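Local atomic coordinates of protein Pcdhgb2 (Mus musculus, PDB entry 5SZR), a protein that probably mediates calcium-dependent cell adhesion and may help establish specific neuronal connections in the brain, the fragment here holding four of its extracellular cadherin domains. Residues Y42-H45 with Q50-R53; I205-D210 with G245-I250; G378-G383 with V389-A394. One frame throughout, in Å; residues are numbered along the deposited sequence.

Contact 1 of 3, residues Y42-H45 with Q50-R53; sequences YAFH and QVER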
ATOM      1  N   TYR A  42      16.271 -60.799  55.660  1.00 87.30           N
ATOM      2  CA  TYR A  42      16.277 -60.639  54.215  1.00 82.34           C
ATOM      3  C   TYR A  42      17.230 -59.520  53.817  1.00 80.91           C
ATOM      4  O   TYR A  42      17.419 -58.549  54.555  1.00 83.32           O
ATOM      5  CB  TYR A  42      14.873 -60.327  53.683  1.00 78.22           C
ATOM      6  CG  TYR A  42      13.839 -61.362  54.050  1.00 79.69           C
ATOM      7  CD1 TYR A  42      13.639 -62.481  53.254  1.00 78.77           C
ATOM      8  CD2 TYR A  42      13.065 -61.223  55.193  1.00 82.52           C
ATOM      9  CE1 TYR A  42      12.696 -63.430  53.583  1.00 80.98           C
ATOM     10  CE2 TYR A  42      12.118 -62.168  55.532  1.00 84.68           C
ATOM     11  CZ  TYR A  42      11.939 -63.270  54.724  1.00 84.43           C
ATOM     12  OH  TYR A  42      10.998 -64.217  55.056  1.00 87.03           O
ATOM     13  N   ALA A  43      17.829 -59.664  52.637  1.00 77.29           N
ATOM     14  CA  ALA A  43      18.760 -58.665  52.136  1.00 77.24           C
ATOM     15  C   ALA A  43      18.925 -58.846  50.634  1.00 77.50           C
ATOM     16  O   ALA A  43      18.890 -59.969  50.125  1.00 81.83           O
ATOM     17  CB  ALA A  43      20.121 -58.764  52.834  1.00 79.64           C
ATOM     18  N   PHE A  44      19.092 -57.730  49.931  1.00 73.26           N
ATOM     19  CA  PHE A  44      19.476 -57.803  48.532  1.00 70.89           C
ATOM     20  C   PHE A  44      20.894 -58.353  48.407  1.00 71.19           C
ATOM     21  O   PHE A  44      21.708 -58.261  49.330  1.00 73.40           O
ATOM     22  CB  PHE A  44      19.406 -56.425  47.865  1.00 69.76           C
ATOM     23  CG  PHE A  44      18.017 -55.859  47.758  1.00 67.34           C
ATOM     24  CD1 PHE A  44      17.025 -56.538  47.071  1.00 65.29           C
ATOM     25  CD2 PHE A  44      17.714 -54.629  48.319  1.00 66.71           C
ATOM     26  CE1 PHE A  44      15.751 -56.008  46.964  1.00 63.82           C
ATOM     27  CE2 PHE A  44      16.443 -54.094  48.212  1.00 65.01           C
ATOM     28  CZ  PHE A  44      15.461 -54.784  47.534  1.00 63.58           C
ATOM     29  N   HIS A  45      21.191 -58.926  47.244  1.00 69.99           N
ATOM     30  CA  HIS A  45      22.550 -59.357  46.952  1.00 73.36           C
ATOM     31  C   HIS A  45      22.731 -59.421  45.442  1.00 70.50           C
ATOM     32  O   HIS A  45      21.835 -59.870  44.723  1.00 68.43           O
ATOM     33  CB  HIS A  45      22.866 -60.710  47.611  1.00 78.54           C
ATOM     34  CG  HIS A  45      23.191 -61.804  46.642  1.00 80.34           C
ATOM     35  ND1 HIS A  45      22.235 -62.671  46.150  1.00 79.19           N
ATOM     36  CD2 HIS A  45      24.364 -62.181  46.079  1.00 82.80           C
ATOM     37  CE1 HIS A  45      22.806 -63.527  45.322  1.00 80.70           C
ATOM     38  NE2 HIS A  45      24.097 -63.251  45.261  1.00 82.89           N
ATOM     39  N   GLN A  50      21.108 -49.053  41.353  1.00 66.51           N
ATOM     40  CA  GLN A  50      19.814 -48.384  41.347  1.00 66.90           C
ATOM     41  C   GLN A  50      18.743 -49.184  42.080  1.00 68.77           C
ATOM     42  O   GLN A  50      17.764 -48.594  42.547  1.00 71.94           O
ATOM     43  CB  GLN A  50      19.379 -48.096  39.910  1.00 66.71           C
ATOM     44  CG  GLN A  50      20.383 -47.261  39.141  1.00 69.49           C
ATOM     45  CD  GLN A  50      20.874 -46.067  39.941  1.00 73.20           C
ATOM     46  OE1 GLN A  50      22.080 -45.858  40.086  1.00 75.77           O
ATOM     47  NE2 GLN A  50      19.941 -45.273  40.459  1.00 73.98           N
ATOM     48  N   VAL A  51      18.903 -50.504  42.193  1.00 67.48           N
ATOM     49  CA  VAL A  51      17.980 -51.290  43.011  1.00 68.02           C
ATOM     50  C   VAL A  51      18.016 -50.807  44.456  1.00 72.14           C
ATOM     51  O   VAL A  51      16.974 -50.550  45.072  1.00 72.14           O
ATOM     52  CB  VAL A  51      18.309 -52.791  42.912  1.00 63.66           C
ATOM     53  CG1 VAL A  51      17.563 -53.573  43.986  1.00 63.94           C
ATOM     54  CG2 VAL A  51      17.963 -53.328  41.532  1.00 59.77           C
ATOM     55  N   GLU A  52      19.223 -50.675  45.017  1.00 76.64           N
ATOM     56  CA  GLU A  52      19.363 -50.175  46.379  1.00 81.01           C
ATOM     57  C   GLU A  52      18.802 -48.766  46.526  1.00 82.98           C
ATOM     58  O   GLU A  52      18.436 -48.357  47.632  1.00 84.29           O
ATOM     59  CB  GLU A  52      20.835 -50.191  46.793  1.00 86.38           C
ATOM     60  CG  GLU A  52      21.437 -51.574  46.974  1.00 90.51           C
ATOM     61  CD  GLU A  52      21.120 -52.185  48.328  1.00 94.35           C
ATOM     62  OE1 GLU A  52      20.216 -51.673  49.023  1.00 96.77           O
ATOM     63  OE2 GLU A  52      21.780 -53.179  48.700  1.00 95.54           O
ATOM     64  N   ARG A  53      18.726 -48.015  45.427  1.00 82.46           N
ATOM     65  CA  ARG A  53      18.317 -46.620  45.454  1.00 83.89           C
ATOM     66  C   ARG A  53      16.833 -46.419  45.176  1.00 79.57           C
ATOM     67  O   ARG A  53      16.307 -45.332  45.433  1.00 79.58           O
ATOM     68  CB  ARG A  53      19.142 -45.825  44.434  1.00 88.80           C
ATOM     69  CG  ARG A  53      19.421 -44.391  44.833  1.00 95.96           C
ATOM     70  CD  ARG A  53      20.842 -43.987  44.463  1.00102.58           C
ATOM     71  NE  ARG A  53      21.827 -45.035  44.746  1.00105.13           N
ATOM     72  CZ  ARG A  53      22.229 -45.397  45.965  1.00106.52           C
ATOM     73  NH1 ARG A  53      23.139 -46.354  46.109  1.00104.37           N
ATOM     74  NH2 ARG A  53      21.721 -44.812  47.042  1.00109.32           N
TER
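The apolar part of the contact is a CH-pi interaction between F44, at the end of strand 41-44, and V51 on the short helix 49-54. V51 CG1 lies 4.1 Å from the centroid of the F44 ring and only 5° off the ring normal, which places the methyl over the middle of the face. The nearest atoms of these two residues, F44 CE1 and V51 CG1, are 4.3 Å apart, an ordinary van der Waals distance.

The second element is polar against apolar. The E52 chain bends at chi2 (-82°), which turns its carboxylate back toward F44, and OE1 comes within 3.9 Å of F44 CD2. It approaches obliquely, with the carboxylate plane 85° from that of the ring. The other oxygen, E52 OE2, lies 4.1 Å from F44 CB.

No hydrogen bond crosses between the segments, whose nearest CA atoms, those of F44 and E52, are 7.9 Å apart. The helix thus meets the strand through side chains alone. L80 of strand 77-85 touches both F44 and V51, and F55 and L57 of strand 55-57 also pack on F44, so the pair continues into the interior of this cadherin domain. With V51 buried and E52 exposed, the chemistry implies a dispersion contact at the border of the hydrophobic core, bounded on its solvent side by a carboxylate that forms no directed bond to the strand.

Contact 2 of 3, residues I205-D210 with G245-I250; sequences ISDVND and GSNGLI. With CA (calcium ion), chain N; CA (calcium ion), chain O; CA (calcium ion), chain M.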
ATOM      1  N   ILE A 205       6.912 -11.356   4.762  1.00 56.01           N
ATOM      2  CA  ILE A 205       6.749 -11.388   3.313  1.00 55.73           C
ATOM      3  C   ILE A 205       7.503 -10.202   2.725  1.00 55.49           C
ATOM      4  O   ILE A 205       7.181  -9.047   3.025  1.00 57.89           O
ATOM      5  CB  ILE A 205       5.267 -11.348   2.914  1.00 56.59           C
ATOM      6  CG1 ILE A 205       4.487 -12.475   3.602  1.00 56.44           C
ATOM      7  CG2 ILE A 205       5.128 -11.439   1.404  1.00 52.04           C
ATOM      8  CD1 ILE A 205       4.892 -13.865   3.163  1.00 54.50           C
ATOM      9  N   SER A 206       8.508 -10.483   1.898  1.00 53.79           N
ATOM     10  CA  SER A 206       9.317  -9.430   1.299  1.00 56.43           C
ATOM     11  C   SER A 206       8.685  -8.933  -0.004  1.00 54.56           C
ATOM     12  O   SER A 206       7.891  -9.626  -0.647  1.00 54.95           O
ATOM     13  CB  SER A 206      10.746  -9.921   1.046  1.00 56.77           C
ATOM     14  OG  SER A 206      10.754 -11.049   0.194  1.00 58.87           O
ATOM     15  N   ASP A 207       9.056  -7.717  -0.389  1.00 53.87           N
ATOM     16  CA  ASP A 207       8.387  -7.018  -1.480  1.00 54.95           C
ATOM     17  C   ASP A 207       8.992  -7.360  -2.835  1.00 53.65           C
ATOM     18  O   ASP A 207      10.200  -7.579  -2.963  1.00 51.20           O
ATOM     19  CB  ASP A 207       8.442  -5.503  -1.265  1.00 54.54           C
ATOM     20  CG  ASP A 207       7.689  -4.730  -2.342  1.00 57.76           C
ATOM     21  OD1 ASP A 207       6.459  -4.921  -2.462  1.00 56.32           O
ATOM     22  OD2 ASP A 207       8.322  -3.922  -3.057  1.00 54.67           O
ATOM     23  N   VAL A 208       8.128  -7.403  -3.844  1.00 54.01           N
ATOM     24  CA  VAL A 208       8.491  -7.511  -5.250  1.00 53.07           C
ATOM     25  C   VAL A 208       7.832  -6.341  -5.974  1.00 55.47           C
ATOM     26  O   VAL A 208       6.780  -5.849  -5.555  1.00 53.05           O
ATOM     27  CB  VAL A 208       8.051  -8.875  -5.836  1.00 53.13           C
ATOM     28  CG1 VAL A 208       8.201  -8.919  -7.347  1.00 54.85           C
ATOM     29  CG2 VAL A 208       8.853 -10.001  -5.200  1.00 52.13           C
ATOM     30  N   ASN A 209       8.473  -5.863  -7.042  1.00 53.64           N
ATOM     31  CA  ASN A 209       7.917  -4.757  -7.821  1.00 52.72           C
ATOM     32  C   ASN A 209       6.829  -5.308  -8.737  1.00 51.61           C
ATOM     33  O   ASN A 209       7.034  -5.555  -9.928  1.00 54.19           O
ATOM     34  CB  ASN A 209       9.003  -4.042  -8.615  1.00 53.64           C
ATOM     35  CG  ASN A 209       8.491  -2.773  -9.280  1.00 53.88           C
ATOM     36  OD1 ASN A 209       7.523  -2.170  -8.820  1.00 52.13           O
ATOM     37  ND2 ASN A 209       9.139  -2.366 -10.367  1.00 54.99           N
ATOM     38  N   ASP A 210       5.637  -5.494  -8.167  1.00 48.29           N
ATOM     39  CA  ASP A 210       4.500  -5.995  -8.932  1.00 49.04           C
ATOM     40  C   ASP A 210       3.352  -4.991  -9.000  1.00 50.36           C
ATOM     41  O   ASP A 210       2.228  -5.368  -9.337  1.00 52.72           O
ATOM     42  CB  ASP A 210       4.014  -7.329  -8.359  1.00 50.30           C
ATOM     43  CG  ASP A 210       3.727  -7.263  -6.863  1.00 50.06           C
ATOM     44  OD1 ASP A 210       4.219  -6.328  -6.193  1.00 48.78           O
ATOM     45  OD2 ASP A 210       3.009  -8.155  -6.358  1.00 50.48           O
ATOM     46  N   GLY A 245      10.284   0.828  -0.916  1.00 59.31           N
ATOM     47  CA  GLY A 245      11.606   1.327  -1.260  1.00 59.80           C
ATOM     48  C   GLY A 245      11.715   1.726  -2.718  1.00 58.47           C
ATOM     49  O   GLY A 245      10.888   2.478  -3.245  1.00 54.65           O
ATOM     50  N   SER A 246      12.750   1.201  -3.382  1.00 61.30           N
ATOM     51  CA  SER A 246      12.989   1.529  -4.783  1.00 63.66           C
ATOM     52  C   SER A 246      11.823   1.122  -5.673  1.00 63.14           C
ATOM     53  O   SER A 246      11.587   1.752  -6.709  1.00 64.09           O
ATOM     54  CB  SER A 246      14.279   0.864  -5.265  1.00 68.60           C
ATOM     55  OG  SER A 246      15.409   1.674  -4.979  1.00 76.28           O
ATOM     56  N   ASN A 247      11.082   0.079  -5.294  1.00 63.28           N
ATOM     57  CA  ASN A 247       9.942  -0.349  -6.095  1.00 60.54           C
ATOM     58  C   ASN A 247       8.769   0.622  -6.016  1.00 58.81           C
ATOM     59  O   ASN A 247       7.848   0.525  -6.835  1.00 55.24           O
ATOM     60  CB  ASN A 247       9.489  -1.741  -5.659  1.00 61.31           C
ATOM     61  CG  ASN A 247      10.581  -2.782  -5.802  1.00 63.41           C
ATOM     62  OD1 ASN A 247      11.520  -2.616  -6.576  1.00 65.35           O
ATOM     63  ND2 ASN A 247      10.452  -3.874  -5.063  1.00 63.66           N
ATOM     64  N   GLY A 248       8.778   1.550  -5.062  1.00 61.20           N
ATOM     65  CA  GLY A 248       7.702   2.513  -4.935  1.00 58.58           C
ATOM     66  C   GLY A 248       8.152   3.955  -5.055  1.00 58.30           C
ATOM     67  O   GLY A 248       7.386   4.876  -4.755  1.00 60.22           O
ATOM     68  N   LEU A 249       9.391   4.165  -5.495  1.00 58.47           N
ATOM     69  CA  LEU A 249       9.929   5.505  -5.702  1.00 57.29           C
ATOM     70  C   LEU A 249       9.571   5.973  -7.108  1.00 53.26           C
ATOM     71  O   LEU A 249       9.933   5.320  -8.092  1.00 52.02           O
ATOM     72  CB  LEU A 249      11.444   5.510  -5.495  1.00 59.85           C
ATOM     73  CG  LEU A 249      12.147   6.868  -5.535  1.00 59.98           C
ATOM     74  CD1 LEU A 249      11.649   7.761  -4.414  1.00 58.56           C
ATOM     75  CD2 LEU A 249      13.657   6.692  -5.452  1.00 62.61           C
ATOM     76  N   ILE A 250       8.874   7.109  -7.203  1.00 53.10           N
ATOM     77  CA  ILE A 250       8.297   7.586  -8.459  1.00 50.25           C
ATOM     78  C   ILE A 250       9.168   8.679  -9.063  1.00 49.12           C
ATOM     79  O   ILE A 250       9.668   9.563  -8.355  1.00 47.84           O
ATOM     80  CB  ILE A 250       6.862   8.105  -8.251  1.00 50.65           C
ATOM     81  CG1 ILE A 250       6.010   7.060  -7.530  1.00 50.63           C
ATOM     82  CG2 ILE A 250       6.229   8.462  -9.585  1.00 48.76           C
ATOM     83  CD1 ILE A 250       5.857   5.789  -8.304  1.00 51.15           C
TER
HETATM   84 CA    CA N 711       4.909  -5.435  -4.127  1.00 56.34          CA
HETATM   85 CA    CA O 712       6.088  -0.386  -8.084  1.00 47.03          CA
HETATM   86 CA    CA M 710       1.865  -7.925  -4.352  1.00 54.11          CA
HETATM   87  O   HOH W   1      12.519  -6.095  -4.718  1.00 61.02           O
HETATM   88  O   HOH W   2       0.130  -6.604  -5.596  1.00 47.48           O
HETATM   89  O   HOH W   3       0.825  -9.964  -5.053  1.00 51.19           O
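N247 faces two side chains of the 205-210 segment, D207 and N209, and meets them in different ways. Against D207 it presents its amide nitrogen: ND2 donates to D207 OD2 at 2.9 Å with an N-H...O angle of 170°. The acceptor lies close to the amide plane of N247, whereas the donor reaches OD2 on its anti side, 35° out of the carboxylate plane. The two side chains run past each other in opposite directions. Against N209 the arrangement is a stack, the amide planes only 12° apart, with N209 CB 3.5 Å from N247 CG. D207 holds CG anti to its backbone nitrogen, carrying OD2 to the N247 amide; the same torsion in N209 carries OD1 to a calcium ion, with CB lying against the N247 amide. Water 1 accepts from N247 ND2 and donates to the backbone O of D207, adding a second link to the same nitrogen.

This is the calcium-binding linker between successive cadherin domains, where the segment leaving strand 196-206 meets the loop between strands 232-240 and 250-257. One calcium ion joins the segments directly: it binds N209 OD1 at 2.4 Å and N247 O at 2.3 Å, and D241, D243, N211 and D299 complete its site. N209 OD1 and N247 O, 3.4 Å apart, are co-ligands of the metal and share no hydrogen bond.

D207 divides its carboxylate between roles, OD2 taking the N247 amide while OD1 binds a second calcium ion at 2.3 Å together with V208 O and D210 OD1. E121, E176 and D243 supply other ligands there. D210 OD2 binds a third calcium ion, which also holds waters 2 and 3, and the D210 carboxylate thus bridges the second and third ions.

Contact 3 of 3, residues G378-G383 with V389-A394; sequences GLFSLG and VRTARA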
ATOM      1  N   GLY A 378     -27.667  64.736 -28.744  1.00 80.19           N
ATOM      2  CA  GLY A 378     -28.948  64.327 -29.264  1.00 88.19           C
ATOM      3  C   GLY A 378     -29.153  64.617 -30.735  1.00 87.57           C
ATOM      4  O   GLY A 378     -30.076  64.059 -31.338  1.00 95.13           O
ATOM      5  N   LEU A 379     -28.329  65.484 -31.325  1.00 77.45           N
ATOM      6  CA  LEU A 379     -28.385  65.669 -32.770  1.00 70.29           C
ATOM      7  C   LEU A 379     -27.942  64.406 -33.495  1.00 64.58           C
ATOM      8  O   LEU A 379     -28.580  63.979 -34.465  1.00 64.32           O
ATOM      9  CB  LEU A 379     -27.513  66.855 -33.183  1.00 68.07           C
ATOM     10  CG  LEU A 379     -27.531  67.154 -34.678  1.00 66.09           C
ATOM     11  CD1 LEU A 379     -28.946  67.507 -35.106  1.00 64.30           C
ATOM     12  CD2 LEU A 379     -26.564  68.276 -35.014  1.00 68.06           C
ATOM     13  N   PHE A 380     -26.852  63.798 -33.035  1.00 59.14           N
ATOM     14  CA  PHE A 380     -26.337  62.560 -33.590  1.00 56.14           C
ATOM     15  C   PHE A 380     -26.457  61.447 -32.560  1.00 55.04           C
ATOM     16  O   PHE A 380     -26.311  61.674 -31.353  1.00 56.33           O
ATOM     17  CB  PHE A 380     -24.871  62.697 -34.014  1.00 55.05           C
ATOM     18  CG  PHE A 380     -24.648  63.673 -35.129  1.00 56.32           C
ATOM     19  CD1 PHE A 380     -24.931  63.326 -36.440  1.00 56.77           C
ATOM     20  CD2 PHE A 380     -24.142  64.941 -34.872  1.00 57.00           C
ATOM     21  CE1 PHE A 380     -24.721  64.227 -37.474  1.00 55.96           C
ATOM     22  CE2 PHE A 380     -23.931  65.843 -35.900  1.00 55.64           C
ATOM     23  CZ  PHE A 380     -24.220  65.485 -37.200  1.00 55.37           C
ATOM     24  N   SER A 381     -26.721  60.240 -33.047  1.00 53.75           N
ATOM     25  CA  SER A 381     -26.711  59.041 -32.228  1.00 48.66           C
ATOM     26  C   SER A 381     -25.541  58.157 -32.633  1.00 48.34           C
ATOM     27  O   SER A 381     -25.056  58.213 -33.767  1.00 45.61           O
ATOM     28  CB  SER A 381     -28.024  58.264 -32.364  1.00 49.45           C
ATOM     29  OG  SER A 381     -28.108  57.639 -33.633  1.00 50.97           O
ATOM     30  N   LEU A 382     -25.091  57.329 -31.688  1.00 49.66           N
ATOM     31  CA  LEU A 382     -23.938  56.455 -31.885  1.00 46.70           C
ATOM     32  C   LEU A 382     -24.319  55.048 -31.445  1.00 47.55           C
ATOM     33  O   LEU A 382     -24.581  54.813 -30.261  1.00 48.63           O
ATOM     34  CB  LEU A 382     -22.724  56.967 -31.110  1.00 44.41           C
ATOM     35  CG  LEU A 382     -21.468  56.097 -31.190  1.00 45.31           C
ATOM     36  CD1 LEU A 382     -21.005  55.956 -32.634  1.00 42.03           C
ATOM     37  CD2 LEU A 382     -20.362  56.670 -30.320  1.00 41.44           C
ATOM     38  N   GLY A 383     -24.359  54.117 -32.396  1.00 47.83           N
ATOM     39  CA  GLY A 383     -24.727  52.743 -32.109  1.00 47.93           C
ATOM     40  C   GLY A 383     -23.818  52.093 -31.087  1.00 47.36           C
ATOM     41  O   GLY A 383     -22.610  51.965 -31.316  1.00 45.73           O
ATOM     42  N   VAL A 389     -22.774  56.201 -36.868  1.00 50.73           N
ATOM     43  CA  VAL A 389     -23.060  57.581 -36.504  1.00 49.17           C
ATOM     44  C   VAL A 389     -24.212  58.052 -37.379  1.00 52.91           C
ATOM     45  O   VAL A 389     -24.052  58.224 -38.592  1.00 53.54           O
ATOM     46  CB  VAL A 389     -21.825  58.476 -36.678  1.00 48.29           C
ATOM     47  CG1 VAL A 389     -22.178  59.940 -36.413  1.00 46.06           C
ATOM     48  CG2 VAL A 389     -20.695  58.004 -35.774  1.00 44.14           C
ATOM     49  N   ARG A 390     -25.378  58.256 -36.773  1.00 53.40           N
ATOM     50  CA  ARG A 390     -26.568  58.666 -37.500  1.00 53.83           C
ATOM     51  C   ARG A 390     -27.103  59.978 -36.942  1.00 55.84           C
ATOM     52  O   ARG A 390     -26.851  60.337 -35.788  1.00 56.67           O
ATOM     53  CB  ARG A 390     -27.655  57.584 -37.433  1.00 52.65           C
ATOM     54  CG  ARG A 390     -27.244  56.286 -38.115  1.00 53.81           C
ATOM     55  CD  ARG A 390     -28.190  55.127 -37.832  1.00 51.15           C
ATOM     56  NE  ARG A 390     -27.722  53.910 -38.491  1.00 51.70           N
ATOM     57  CZ  ARG A 390     -28.111  53.513 -39.700  1.00 54.28           C
ATOM     58  NH1 ARG A 390     -28.988  54.231 -40.386  1.00 58.22           N
ATOM     59  NH2 ARG A 390     -27.622  52.398 -40.224  1.00 52.79           N
ATOM     60  N   THR A 391     -27.833  60.706 -37.783  1.00 54.79           N
ATOM     61  CA  THR A 391     -28.624  61.818 -37.278  1.00 56.11           C
ATOM     62  C   THR A 391     -29.804  61.266 -36.491  1.00 57.40           C
ATOM     63  O   THR A 391     -30.414  60.267 -36.880  1.00 57.34           O
ATOM     64  CB  THR A 391     -29.126  62.707 -38.421  1.00 55.75           C
ATOM     65  OG1 THR A 391     -30.017  61.962 -39.257  1.00 55.88           O
ATOM     66  CG2 THR A 391     -27.961  63.225 -39.261  1.00 55.79           C
ATOM     67  N   ALA A 392     -30.113  61.908 -35.365  1.00 59.54           N
ATOM     68  CA  ALA A 392     -31.203  61.460 -34.515  1.00 61.30           C
ATOM     69  C   ALA A 392     -32.435  62.345 -34.602  1.00 65.27           C
ATOM     70  O   ALA A 392     -33.509  61.927 -34.154  1.00 69.29           O
ATOM     71  CB  ALA A 392     -30.744  61.373 -33.052  1.00 60.33           C
ATOM     72  N   ARG A 393     -32.312  63.546 -35.160  1.00 63.17           N
ATOM     73  CA  ARG A 393     -33.439  64.454 -35.285  1.00 68.01           C
ATOM     74  C   ARG A 393     -33.214  65.341 -36.502  1.00 70.00           C
ATOM     75  O   ARG A 393     -32.083  65.526 -36.961  1.00 66.59           O
ATOM     76  CB  ARG A 393     -33.615  65.309 -34.023  1.00 70.84           C
ATOM     77  CG  ARG A 393     -32.531  66.362 -33.833  1.00 72.97           C
ATOM     78  CD  ARG A 393     -32.907  67.358 -32.751  1.00 77.25           C
ATOM     79  NE  ARG A 393     -32.112  68.582 -32.833  1.00 79.38           N
ATOM     80  CZ  ARG A 393     -31.035  68.827 -32.093  1.00 77.98           C
ATOM     81  NH1 ARG A 393     -30.377  69.970 -32.239  1.00 76.75           N
ATOM     82  NH2 ARG A 393     -30.620  67.931 -31.204  1.00 76.36           N
ATOM     83  N   ALA A 394     -34.310  65.880 -37.030  1.00 73.10           N
ATOM     84  CA  ALA A 394     -34.200  66.812 -38.139  1.00 76.16           C
ATOM     85  C   ALA A 394     -33.381  68.021 -37.712  1.00 76.95           C
ATOM     86  O   ALA A 394     -33.531  68.533 -36.598  1.00 77.05           O
ATOM     87  CB  ALA A 394     -35.584  67.249 -38.619  1.00 79.56           C
TER
HETATM   88  O   HOH W   4     -30.844  58.151 -34.859  1.00 57.90           O
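S381 and R390 form the hydrogen-bonded pair of an antiparallel beta hairpin. S381 N donates to R390 O at 2.7 Å and R390 N to S381 O at 3.0 Å, the N-H...O angles being 161° and 162°. Beyond them A392 N gives L379 O a straight bond (172°). Water 4 links S381 OG with T391 O, to which it donates.

Side chains close round this ladder. L382 CD1 touches V389 CG2 at 3.8 Å, and T391 CG2 approaches F380 CE1 obliquely at the same distance. R390 O also lies at the edge of the F380 ring, 3.6 Å from CD1. At the other end of the hairpin the R393 guanidinium is laid over L379: CD1 sits 3.9 Å above its plane, over the centre. With CG of R393 set between its backbone nitrogen and carbonyl carbon, the chain, extended from CG to NE, brings the guanidinium across L379 and beside G378.

The next shell fixes these groups. D376 and D399 both form salt bridges with R393 NH1, while E388 and the carbonyl of G348 hold R390. F380 and V389 pack on L425 of strand 418-428, in the facing sheet of the cadherin sandwich. Leucine in place of R393 would probably leave D376 and D399 without their shared cation and L379 without its flat cover.

The chemistry implies two modes of closure: backbone bonds set the register of strands 380-382 and 388-391, and beyond their end an ion-paired guanidinium shields an aliphatic side chain.

The three contacts follow one another in series along an elongated chain of four cadherin domains, and none touches another. Contact 1 lies toward the N-terminal end and contact 3 toward the C-terminal end, on opposite sides of the chain's centre, with their centres 149 Å apart. Contact 2 falls between them near the middle, its centre 74 Å from that of contact 1 and 79 Å from that of contact 3. No sheet is shared: contacts 1 and 3 each lie within a single domain, at outermost strands 41-44 and 380-382 respectively, whereas contact 2 spans a calcium-bound interdomain junction. The terminal pair therefore concerns local domain packing, and the central one the connection between domains.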